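Local structure of Di-haem cytochrome c peroxidase family protein (Burkholderia thailandensis E264, 6NX0) at residues 212-217 / 221-226; 389-394 / 442-447; 397-400 / 405-408. The protein carries two covalently bound heme c groups, probably acts as a diheme peroxidase, and forms an unusually stable bis-iron(IV) state. All blocks are in the same frame, centred on the assembly; numbering follows the deposited sequence.

Contact 1 of 3, residues 212-217 / 221-226. With HEC (heme c), chain B; NO3 (nitrate ion), chain H.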
loop_
_atom_site.group_PDB
_atom_site.type_symbol
_atom_site.label_atom_id
_atom_site.label_comp_id
_atom_site.label_asym_id
_atom_site.label_seq_id
_atom_site.Cartn_x
_atom_site.Cartn_y
_atom_site.Cartn_z
ATOM N N MET A 212 0.290 -16.989 -5.311
ATOM C CA MET A 212 0.896 -18.223 -4.822
ATOM C C MET A 212 0.172 -19.480 -5.293
ATOM O O MET A 212 0.774 -20.550 -5.261
ATOM C CB MET A 212 0.971 -18.198 -3.301
ATOM C CG MET A 212 1.683 -16.945 -2.782
ATOM S SD MET A 212 1.809 -16.757 -1.007
ATOM C CE MET A 212 3.187 -17.850 -0.630
ATOM N N ASN A 213 -1.095 -19.378 -5.710
ATOM C CA ASN A 213 -1.778 -20.438 -6.468
ATOM C C ASN A 213 -1.959 -21.748 -5.695
ATOM O O ASN A 213 -1.977 -22.839 -6.278
ATOM C CB ASN A 213 -1.024 -20.705 -7.766
ATOM C CG ASN A 213 -1.753 -21.630 -8.687
ATOM O OD1 ASN A 213 -2.966 -21.554 -8.850
ATOM N ND2 ASN A 213 -0.993 -22.517 -9.320
ATOM N N ASN A 214 -2.155 -21.691 -4.389
ATOM C CA ASN A 214 -2.667 -22.887 -3.724
ATOM C C ASN A 214 -4.113 -23.117 -4.145
ATOM O O ASN A 214 -4.889 -22.177 -4.330
ATOM C CB ASN A 214 -2.543 -22.762 -2.212
ATOM C CG ASN A 214 -1.102 -22.657 -1.763
ATOM O OD1 ASN A 214 -0.342 -23.617 -1.854
ATOM N ND2 ASN A 214 -0.704 -21.484 -1.333
ATOM N N ALA A 215 -4.485 -24.390 -4.309
ATOM C CA ALA A 215 -5.759 -24.700 -4.942
ATOM C C ALA A 215 -6.944 -24.373 -4.042
ATOM O O ALA A 215 -8.013 -23.975 -4.523
ATOM C CB ALA A 215 -5.774 -26.182 -5.334
ATOM N N SER A 216 -6.776 -24.536 -2.737
ATOM C CA SER A 216 -7.838 -24.383 -1.768
ATOM C C SER A 216 -7.209 -24.430 -0.393
ATOM O O SER A 216 -6.075 -24.891 -0.233
ATOM C CB SER A 216 -8.868 -25.503 -1.876
ATOM O OG SER A 216 -8.272 -26.720 -1.448
ATOM N N ALA A 217 -7.965 -23.972 0.599
ATOM C CA ALA A 217 -7.512 -24.119 1.980
ATOM C C ALA A 217 -7.320 -25.583 2.348
ATOM O O ALA A 217 -6.395 -25.920 3.100
ATOM C CB ALA A 217 -8.501 -23.459 2.936
ATOM N N MET A 221 -3.791 -26.941 3.656
ATOM C CA MET A 221 -3.730 -27.567 4.975
ATOM C C MET A 221 -3.013 -28.898 4.910
ATOM O O MET A 221 -2.141 -29.191 5.738
ATOM C CB MET A 221 -5.151 -27.755 5.509
ATOM C CG MET A 221 -5.273 -28.546 6.792
ATOM S SD MET A 221 -6.985 -28.980 7.114
ATOM C CE MET A 221 -7.218 -30.336 5.963
ATOM N N ARG A 222 -3.375 -29.730 3.930
ATOM C CA ARG A 222 -2.770 -31.043 3.806
ATOM C C ARG A 222 -1.294 -30.928 3.499
ATOM O O ARG A 222 -0.477 -31.669 4.048
ATOM C CB ARG A 222 -3.463 -31.845 2.712
ATOM C CG ARG A 222 -4.828 -32.380 3.117
ATOM C CD ARG A 222 -5.581 -32.968 1.920
ATOM N NE ARG A 222 -6.722 -33.756 2.392
ATOM C CZ ARG A 222 -7.869 -33.237 2.819
ATOM N NH1 ARG A 222 -8.050 -31.918 2.844
ATOM N NH2 ARG A 222 -8.844 -34.044 3.221
ATOM N N LYS A 223 -0.930 -29.980 2.639
ATOM C CA LYS A 223 0.471 -29.772 2.322
ATOM C C LYS A 223 1.260 -29.347 3.562
ATOM O O LYS A 223 2.300 -29.937 3.889
ATOM C CB LYS A 223 0.575 -28.728 1.212
ATOM C CG LYS A 223 2.017 -28.391 0.857
ATOM C CD LYS A 223 2.105 -27.563 -0.415
ATOM C CE LYS A 223 1.421 -26.212 -0.320
ATOM N NZ LYS A 223 1.732 -25.378 -1.528
ATOM N N ILE A 224 0.782 -28.315 4.268
ATOM C CA ILE A 224 1.507 -27.804 5.428
ATOM C C ILE A 224 1.570 -28.868 6.515
ATOM O O ILE A 224 2.572 -28.991 7.244
ATOM C CB ILE A 224 0.833 -26.528 5.948
ATOM C CG1 ILE A 224 0.995 -25.371 4.962
ATOM C CG2 ILE A 224 1.376 -26.177 7.336
ATOM C CD1 ILE A 224 0.320 -24.087 5.425
ATOM N N GLY A 225 0.494 -29.654 6.649
ATOM C CA GLY A 225 0.416 -30.623 7.737
ATOM C C GLY A 225 1.489 -31.685 7.687
ATOM O O GLY A 225 1.761 -32.314 8.715
ATOM N N ARG A 226 2.117 -31.889 6.527
ATOM C CA ARG A 226 3.163 -32.883 6.339
ATOM C C ARG A 226 4.551 -32.315 6.576
ATOM O O ARG A 226 5.538 -33.031 6.367
ATOM C CB ARG A 226 3.100 -33.472 4.922
ATOM C CG ARG A 226 1.821 -34.228 4.585
ATOM C CD ARG A 226 1.783 -34.641 3.097
ATOM N NE ARG A 226 0.461 -35.150 2.704
ATOM C CZ ARG A 226 -0.352 -34.597 1.797
ATOM N NH1 ARG A 226 -1.532 -35.162 1.545
ATOM N NH2 ARG A 226 -0.008 -33.493 1.128
HETATM FE FE HEC B . 1.481 -9.469 -0.557
HETATM C CHA HEC B . -0.452 -6.593 -0.553
HETATM C CHB HEC B . 1.213 -9.636 2.823
HETATM C CHC HEC B . 2.518 -12.747 -0.616
HETATM C CHD HEC B . 1.622 -9.409 -3.998
HETATM N NA HEC B . 0.635 -8.283 0.858
HETATM C C1A HEC B . -0.144 -7.161 0.656
HETATM C C2A HEC B . -0.536 -6.641 1.936
HETATM C C3A HEC B . 0.020 -7.426 2.870
HETATM C C4A HEC B . 0.683 -8.524 2.214
HETATM C CMA HEC B . -0.183 -7.338 4.378
HETATM C CAA HEC B . -1.434 -5.409 2.155
HETATM C CBA HEC B . -0.582 -4.173 2.384
HETATM C CGA HEC B . -1.384 -2.899 2.449
HETATM O O1A HEC B . -0.749 -1.865 2.811
HETATM O O2A HEC B . -2.576 -2.892 2.013
HETATM N NB HEC B . 1.786 -10.933 0.814
HETATM C C1B HEC B . 1.587 -10.789 2.180
HETATM C C2B HEC B . 1.902 -12.044 2.808
HETATM C C3B HEC B . 2.165 -12.945 1.855
HETATM C C4B HEC B . 2.133 -12.247 0.592
HETATM C CMB HEC B . 1.848 -12.279 4.321
HETATM C CAB HEC B . 2.581 -14.422 2.006
HETATM C CBB HEC B . 1.394 -15.238 2.575
HETATM N NC HEC B . 1.990 -10.797 -2.015
HETATM C C1C HEC B . 2.441 -12.094 -1.808
HETATM C C2C HEC B . 2.990 -12.554 -3.064
HETATM C C3C HEC B . 2.786 -11.634 -4.012
HETATM C C4C HEC B . 2.120 -10.520 -3.369
HETATM C CMC HEC B . 3.790 -13.857 -3.222
HETATM C CAC HEC B . 3.484 -11.542 -5.380
HETATM C CBC HEC B . 3.005 -12.642 -6.337
HETATM N ND HEC B . 0.774 -8.209 -1.983
HETATM C C1D HEC B . 0.978 -8.374 -3.367
HETATM C C2D HEC B . 0.251 -7.337 -4.053
HETATM C C3D HEC B . -0.433 -6.524 -3.013
HETATM C C4D HEC B . -0.065 -7.108 -1.752
HETATM C CMD HEC B . 0.109 -7.200 -5.556
HETATM C CAD HEC B . -1.373 -5.326 -3.238
HETATM C CBD HEC B . -2.672 -5.890 -3.766
HETATM C CGD HEC B . -3.831 -4.912 -3.681
HETATM O O1D HEC B . -3.615 -3.768 -3.224
HETATM O O2D HEC B . -4.929 -5.312 -4.162
HETATM N N NO3 H . -1.913 -26.710 -2.629
HETATM O O1 NO3 H . -2.214 -25.931 -1.708
HETATM O O2 NO3 H . -2.503 -26.639 -3.778
HETATM O O3 NO3 H . -1.043 -27.591 -2.364
HETATM O O HOH W 1 -0.540 -10.254 -0.856
#

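Contact 2 of 3, residues 389-394 / 442-447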
loop_
_atom_site.group_PDB
_atom_site.type_symbol
_atom_site.label_atom_id
_atom_site.label_comp_id
_atom_site.label_asym_id
_atom_site.label_seq_id
_atom_site.Cartn_x
_atom_site.Cartn_y
_atom_site.Cartn_z
ATOM N N THR A 389 9.756 5.506 -12.744
ATOM C CA THR A 389 10.630 6.395 -11.997
ATOM C C THR A 389 9.816 7.215 -11.020
ATOM O O THR A 389 8.682 7.599 -11.312
ATOM C CB THR A 389 11.410 7.374 -12.874
ATOM O OG1 THR A 389 10.508 8.328 -13.431
ATOM C CG2 THR A 389 12.161 6.646 -14.004
ATOM N N LEU A 390 10.415 7.482 -9.864
ATOM C CA LEU A 390 9.764 8.292 -8.851
ATOM C C LEU A 390 9.470 9.687 -9.379
ATOM O O LEU A 390 8.412 10.258 -9.093
ATOM C CB LEU A 390 10.639 8.362 -7.606
ATOM C CG LEU A 390 10.120 9.272 -6.484
ATOM C CD1 LEU A 390 8.701 8.823 -6.033
ATOM C CD2 LEU A 390 11.075 9.309 -5.325
ATOM N N ARG A 391 10.383 10.257 -10.174
ATOM C CA ARG A 391 10.140 11.609 -10.664
ATOM C C ARG A 391 8.887 11.675 -11.528
ATOM O O ARG A 391 8.143 12.661 -11.459
ATOM C CB ARG A 391 11.347 12.152 -11.425
ATOM C CG ARG A 391 11.200 13.683 -11.648
ATOM C CD ARG A 391 12.236 14.281 -12.556
ATOM N NE ARG A 391 12.100 15.745 -12.561
ATOM C CZ ARG A 391 11.208 16.411 -13.293
ATOM N NH1 ARG A 391 11.162 17.743 -13.218
ATOM N NH2 ARG A 391 10.368 15.771 -14.099
ATOM N N ASP A 392 8.616 10.636 -12.328
ATOM C CA ASP A 392 7.414 10.637 -13.156
ATOM C C ASP A 392 6.162 10.594 -12.292
ATOM O O ASP A 392 5.172 11.264 -12.599
ATOM C CB ASP A 392 7.418 9.453 -14.136
ATOM C CG ASP A 392 8.226 9.718 -15.393
ATOM O OD1 ASP A 392 8.759 10.839 -15.567
ATOM O OD2 ASP A 392 8.330 8.785 -16.210
ATOM N N ALA A 393 6.199 9.826 -11.200
ATOM C CA ALA A 393 5.061 9.766 -10.282
ATOM C C ALA A 393 4.755 11.129 -9.692
ATOM O O ALA A 393 3.583 11.489 -9.538
ATOM C CB ALA A 393 5.324 8.762 -9.168
ATOM N N VAL A 394 5.797 11.895 -9.345
ATOM C CA VAL A 394 5.598 13.231 -8.792
ATOM C C VAL A 394 5.154 14.206 -9.882
ATOM O O VAL A 394 4.223 15.006 -9.691
ATOM C CB VAL A 394 6.895 13.697 -8.105
ATOM C CG1 VAL A 394 6.782 15.152 -7.632
ATOM C CG2 VAL A 394 7.263 12.781 -6.948
ATOM N N MET A 442 3.493 24.065 -10.206
ATOM C CA MET A 442 4.901 23.948 -9.845
ATOM C C MET A 442 5.801 24.010 -11.073
ATOM O O MET A 442 5.386 23.725 -12.198
ATOM C CB MET A 442 5.142 22.644 -9.095
ATOM C CG MET A 442 4.582 22.661 -7.715
ATOM S SD MET A 442 4.888 21.160 -6.810
ATOM C CE MET A 442 3.793 20.035 -7.628
ATOM N N THR A 443 7.077 24.364 -10.844
ATOM C CA THR A 443 8.091 24.299 -11.882
ATOM C C THR A 443 8.758 22.928 -11.881
ATOM O O THR A 443 8.609 22.139 -10.945
ATOM C CB THR A 443 9.160 25.345 -11.645
ATOM O OG1 THR A 443 9.795 25.033 -10.409
ATOM C CG2 THR A 443 8.546 26.743 -11.549
ATOM N N ASP A 444 9.570 22.671 -12.906
ATOM C CA ASP A 444 10.322 21.419 -12.901
ATOM C C ASP A 444 11.326 21.386 -11.754
ATOM O O ASP A 444 11.577 20.324 -11.168
ATOM C CB ASP A 444 10.999 21.208 -14.257
ATOM C CG ASP A 444 10.044 20.634 -15.288
ATOM O OD1 ASP A 444 9.262 19.715 -14.931
ATOM O OD2 ASP A 444 10.060 21.106 -16.439
ATOM N N ALA A 445 11.874 22.541 -11.358
ATOM C CA ALA A 445 12.748 22.562 -10.190
ATOM C C ALA A 445 11.987 22.191 -8.918
ATOM O O ALA A 445 12.525 21.518 -8.028
ATOM C CB ALA A 445 13.391 23.950 -10.045
ATOM N N ASP A 446 10.736 22.654 -8.798
ATOM C CA ASP A 446 9.896 22.247 -7.680
ATOM C C ASP A 446 9.741 20.729 -7.643
ATOM O O ASP A 446 9.824 20.114 -6.577
ATOM C CB ASP A 446 8.500 22.864 -7.790
ATOM C CG ASP A 446 8.474 24.375 -7.566
ATOM O OD1 ASP A 446 9.414 24.921 -6.951
ATOM O OD2 ASP A 446 7.482 25.008 -7.991
ATOM N N VAL A 447 9.493 20.125 -8.801
ATOM C CA VAL A 447 9.341 18.669 -8.862
ATOM C C VAL A 447 10.627 17.995 -8.415
ATOM O O VAL A 447 10.602 17.029 -7.637
ATOM C CB VAL A 447 8.930 18.255 -10.281
ATOM C CG1 VAL A 447 8.997 16.735 -10.450
ATOM C CG2 VAL A 447 7.532 18.751 -10.586
HETATM O O HOH W 2 8.795 17.184 -16.170
#

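Contact 3 of 3, residues 397-400 / 405-408. With HEC (heme c), chain C.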
loop_
_atom_site.group_PDB
_atom_site.type_symbol
_atom_site.label_atom_id
_atom_site.label_comp_id
_atom_site.label_asym_id
_atom_site.label_seq_id
_atom_site.Cartn_x
_atom_site.Cartn_y
_atom_site.Cartn_z
ATOM N N TYR A 397 1.365 14.666 -10.920
ATOM C CA TYR A 397 0.482 15.582 -10.202
ATOM C C TYR A 397 0.517 16.971 -10.797
ATOM O O TYR A 397 -0.507 17.663 -10.819
ATOM C CB TYR A 397 0.861 15.659 -8.737
ATOM C CG TYR A 397 0.532 14.414 -7.972
ATOM C CD1 TYR A 397 -0.743 14.218 -7.458
ATOM C CD2 TYR A 397 1.494 13.440 -7.749
ATOM C CE1 TYR A 397 -1.046 13.079 -6.742
ATOM C CE2 TYR A 397 1.201 12.300 -7.027
ATOM C CZ TYR A 397 -0.071 12.125 -6.537
ATOM O OH TYR A 397 -0.388 11.021 -5.820
ATOM N N ASN A 398 1.678 17.392 -11.285
ATOM C CA ASN A 398 1.810 18.772 -11.722
ATOM C C ASN A 398 1.108 19.044 -13.050
ATOM O O ASN A 398 0.586 20.151 -13.251
ATOM C CB ASN A 398 3.289 19.134 -11.827
ATOM C CG ASN A 398 3.521 20.618 -11.871
ATOM O OD1 ASN A 398 2.812 21.393 -11.222
ATOM N ND2 ASN A 398 4.538 21.032 -12.641
ATOM N N THR A 399 1.106 18.094 -13.998
ATOM C CA THR A 399 0.553 18.389 -15.315
ATOM C C THR A 399 -0.511 17.392 -15.784
ATOM O O THR A 399 -0.893 17.426 -16.954
ATOM C CB THR A 399 1.661 18.529 -16.374
ATOM O OG1 THR A 399 2.445 17.335 -16.504
ATOM C CG2 THR A 399 2.578 19.706 -16.035
ATOM N N ARG A 400 -1.016 16.511 -14.908
ATOM C CA ARG A 400 -2.173 15.689 -15.262
ATOM C C ARG A 400 -3.297 16.538 -15.844
ATOM O O ARG A 400 -3.887 16.196 -16.876
ATOM C CB ARG A 400 -2.688 14.939 -14.018
ATOM C CG ARG A 400 -3.834 13.953 -14.329
ATOM C CD ARG A 400 -4.691 13.591 -13.103
ATOM N NE ARG A 400 -5.700 14.597 -12.859
ATOM C CZ ARG A 400 -6.554 14.577 -11.850
ATOM N NH1 ARG A 400 -6.554 13.595 -10.964
ATOM N NH2 ARG A 400 -7.424 15.556 -11.732
ATOM N N ALA A 405 -2.769 14.937 -22.447
ATOM C CA ALA A 405 -2.284 14.088 -23.534
ATOM C C ALA A 405 -0.917 13.491 -23.231
ATOM O O ALA A 405 -0.617 12.389 -23.705
ATOM C CB ALA A 405 -2.226 14.877 -24.847
ATOM N N ARG A 406 -0.083 14.193 -22.451
ATOM C CA ARG A 406 1.241 13.692 -22.093
ATOM C C ARG A 406 1.140 12.421 -21.258
ATOM O O ARG A 406 1.988 11.529 -21.373
ATOM C CB ARG A 406 2.013 14.770 -21.321
ATOM C CG ARG A 406 3.323 14.345 -20.627
ATOM C CD ARG A 406 3.926 15.518 -19.835
ATOM N NE ARG A 406 5.052 15.146 -18.970
ATOM C CZ ARG A 406 5.711 15.997 -18.172
ATOM N NH1 ARG A 406 5.366 17.280 -18.116
ATOM N NH2 ARG A 406 6.724 15.567 -17.423
ATOM N N TRP A 407 0.110 12.327 -20.427
ATOM C CA TRP A 407 -0.001 11.253 -19.453
ATOM C C TRP A 407 -0.912 10.138 -19.916
ATOM O O TRP A 407 -0.654 8.972 -19.589
ATOM C CB TRP A 407 -0.509 11.816 -18.115
ATOM C CG TRP A 407 0.465 12.807 -17.574
ATOM C CD1 TRP A 407 0.371 14.166 -17.629
ATOM C CD2 TRP A 407 1.729 12.521 -16.973
ATOM N NE1 TRP A 407 1.488 14.740 -17.090
ATOM C CE2 TRP A 407 2.338 13.754 -16.672
ATOM C CE3 TRP A 407 2.403 11.342 -16.643
ATOM C CZ2 TRP A 407 3.580 13.842 -16.058
ATOM C CZ3 TRP A 407 3.627 11.430 -16.023
ATOM C CH2 TRP A 407 4.208 12.675 -15.727
ATOM N N TYR A 408 -1.959 10.459 -20.672
ATOM C CA TYR A 408 -2.989 9.487 -21.013
ATOM C C TYR A 408 -2.864 9.027 -22.457
ATOM O O TYR A 408 -3.864 8.837 -23.158
ATOM C CB TYR A 408 -4.367 10.063 -20.718
ATOM C CG TYR A 408 -4.551 10.396 -19.245
ATOM C CD1 TYR A 408 -4.392 9.416 -18.253
ATOM C CD2 TYR A 408 -4.873 11.684 -18.840
ATOM C CE1 TYR A 408 -4.538 9.714 -16.903
ATOM C CE2 TYR A 408 -5.027 11.991 -17.503
ATOM C CZ TYR A 408 -4.873 11.001 -16.531
ATOM O OH TYR A 408 -5.026 11.309 -15.220
HETATM FE FE HEC C . -0.022 10.940 -3.889
HETATM C CHA HEC C . 0.224 7.642 -4.790
HETATM C CHB HEC C . 3.374 11.301 -4.249
HETATM C CHC HEC C . -0.329 14.347 -3.644
HETATM C CHD HEC C . -3.334 10.572 -3.154
HETATM N NA HEC C . 1.508 9.694 -4.362
HETATM C C1A HEC C . 1.380 8.348 -4.654
HETATM C C2A HEC C . 2.684 7.874 -5.038
HETATM C C3A HEC C . 3.562 8.853 -4.789
HETATM C C4A HEC C . 2.840 10.026 -4.364
HETATM C CMA HEC C . 5.054 8.863 -5.112
HETATM C CAA HEC C . 3.022 6.411 -5.405
HETATM C CBA HEC C . 3.381 5.602 -4.171
HETATM C CGA HEC C . 3.607 4.128 -4.408
HETATM O O1A HEC C . 3.737 3.421 -3.362
HETATM O O2A HEC C . 3.378 3.613 -5.537
HETATM N NB HEC C . 1.246 12.510 -3.906
HETATM C C1B HEC C . 2.637 12.429 -4.013
HETATM C C2B HEC C . 3.174 13.776 -3.965
HETATM C C3B HEC C . 2.163 14.637 -3.868
HETATM C C4B HEC C . 0.941 13.850 -3.781
HETATM C CMB HEC C . 4.691 14.098 -3.971
HETATM C CAB HEC C . 2.193 16.186 -3.907
HETATM C CBB HEC C . 2.804 16.681 -5.238
HETATM N NC HEC C . -1.515 12.208 -3.405
HETATM C C1C HEC C . -1.446 13.588 -3.431
HETATM C C2C HEC C . -2.755 14.092 -3.124
HETATM C C3C HEC C . -3.567 13.053 -2.890
HETATM C C4C HEC C . -2.814 11.840 -3.099
HETATM C CMC HEC C . -3.031 15.607 -3.000
HETATM C CAC HEC C . -4.980 13.097 -2.286
HETATM C CBC HEC C . -5.901 13.857 -3.265
HETATM N ND HEC C . -1.290 9.374 -3.911
HETATM C C1D HEC C . -2.646 9.463 -3.578
HETATM C C2D HEC C . -3.274 8.227 -3.942
HETATM C C3D HEC C . -2.224 7.362 -4.525
HETATM C C4D HEC C . -1.002 8.114 -4.429
HETATM C CMD HEC C . -4.742 7.844 -3.784
HETATM C CAD HEC C . -2.409 5.952 -5.101
HETATM C CBD HEC C . -2.849 6.091 -6.545
HETATM C CGD HEC C . -2.690 4.791 -7.292
HETATM O O1D HEC C . -2.050 3.857 -6.750
HETATM O O2D HEC C . -3.059 4.765 -8.502
#

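Contact 1 of 3, residues 212-217 / 221-226
Lys-223 reaches back to Asn-214 in the loop just before helix 217-225, where Ser-216 is the N-cap residue and its OG takes the N-H of Ala-219. The lysine leaves its helix with CG opposite the backbone N (chi1 177°). CB lies 4.1 Å from O3 of a nitrate ion, probably taken up from the crystallisation liquor. CD runs on past the nitrate, 3.7 Å from the same O3. The chain bends about the CG-CD bond (chi3 62°), then runs straight to NZ, and CE packs 3.5 Å from O3. At the tip, NZ gives a hydrogen bond of 2.7 Å to Asn-214 OD1. It meets the oxygen almost end-on to the C=O bond (164°), and the two side chains lie roughly perpendicular. NZ also forms a salt bridge with Glu-116 and a hydrogen bond to the Ala-113 carbonyl. The Asn-214 amide is fixed from its other end, because ND2 bonds to the carbonyls of Leu-114 and Leu-206. On the loop side, Ala-215 N donates to nitrate O2 at 3.0 Å. Further along this loop Met-212 lines the heme c pocket, with SD 3.9 Å from the heme atom CAB. The first helical turn is closed by Met-221 N, which donates to Ala-217 O at 2.9 Å.

Contact 2 of 3, residues 389-394 / 442-447
Val-394 and Val-447 mark the nearest approach of the two backbones, with 6.6 Å between their CA atoms, where the first turns of helices 390-399 and 444-455 face each other. Both valines point toward the opposite segment. Their CG1 methyls touch at 3.9 Å as the two side chains run antiparallel alongside each other. Arg-391 flanks this apolar pair. Its CG is trans to the backbone N (chi1 -167°), and the chain stays extended to NE, which carries the guanidinium across to the other helix. There Val-447 CG1 sits over the centre of one guanidinium face, 3.6 Å from CZ. The edge of the group is used for polar contacts. NH1 forms a salt bridge with Asp-444 OD1 at 3.2 Å, and this bond is nearly straight at 169°. The oxygen lies in the guanidinium plane, but the nitrogen approaches from above the carboxylate plane. NH1 also makes a weak bond to Asp-444 O. Helix 444-455 starts here with a capping box: Thr-443 OG1 accepts from Asp-446 N at 3.0 Å, and Asp-446 OD2 accepts from Thr-443 N. Thr-389 likewise caps helix 390-399 by accepting from Asp-392 N. Water 2 adds a bridge beside the salt bridge, accepting from Arg-391 NH2 and donating to Asp-444 OD1. Arg-391 NE is held by a second carboxylate, that of Asp-448. Leu-390 and Val-394 reach the second heme c, the side chain of Val-394 coming within about 4 Å of it.

Contact 3 of 3, residues 397-400 / 405-408
Thr-399 holds OG1 between its backbone N and carbonyl carbon (chi1 60°), which turns the hydroxyl to Trp-407, while Trp-407 has CG beside its backbone N (chi1 -62°), which turns the NE1 edge of the indole to Thr-399. Trp-407 NE1 donates to Thr-399 OG1 at 2.8 Å. The bond is fairly straight (160°), and the oxygen lies in the indole plane. Arg-406 runs extended along one face of the same indole. Its CG lies over the rim of that face, and farther out Trp-407 CZ2 lies against one face of the guanidinium, toward its rim. Arg-406 NH1 lies 3.3 Å from Thr-399 OG1 at an angle too poor for a hydrogen bond. Farther round, Tyr-408 OH presses on the aliphatic part of Arg-400, 3.0 Å from CG and 3.1 Å from CD, a tight fit. The polar ends of both turn elsewhere: Tyr-408 OH bonds to Ala-328 O, and the Arg-400 guanidinium bonds to the carbonyls of Ile-327 and Asn-426. Tyr-397 binds the iron of the second heme c through OH at 2.0 Å, with His-305 as the other axial ligand. The contact thus folds the short, weakly bonded helix 404-407 back on the helix that carries this ligand. Trp-407 rests on Ala-395 and Tyr-408 on Phe-396 of helix 390-399, and the loop just after strand 324-325 supplies Ile-327 and Ala-328.

In the fold
Contacts 2 and 3 share helix 390-399, which lies against the second heme c, and their centres are 11 Å apart. Asn-398 ND2 of contact 3 probably donates to Met-442 O of contact 2 at 2.9 Å. Asp-392 O also packs 3.6 Å from Trp-407 CH2. The helix that supplies the iron ligand Tyr-397 meets helix 444-455 in contact 2 and helix 404-407 in contact 3. Contact 1 lies near the other heme, whose iron carries a water, and reaches it through Met-212. It lies on the opposite side of the chain's centre, its centre about 45 Å from those of contacts 2 and 3. The two iron atoms are about 21 Å apart.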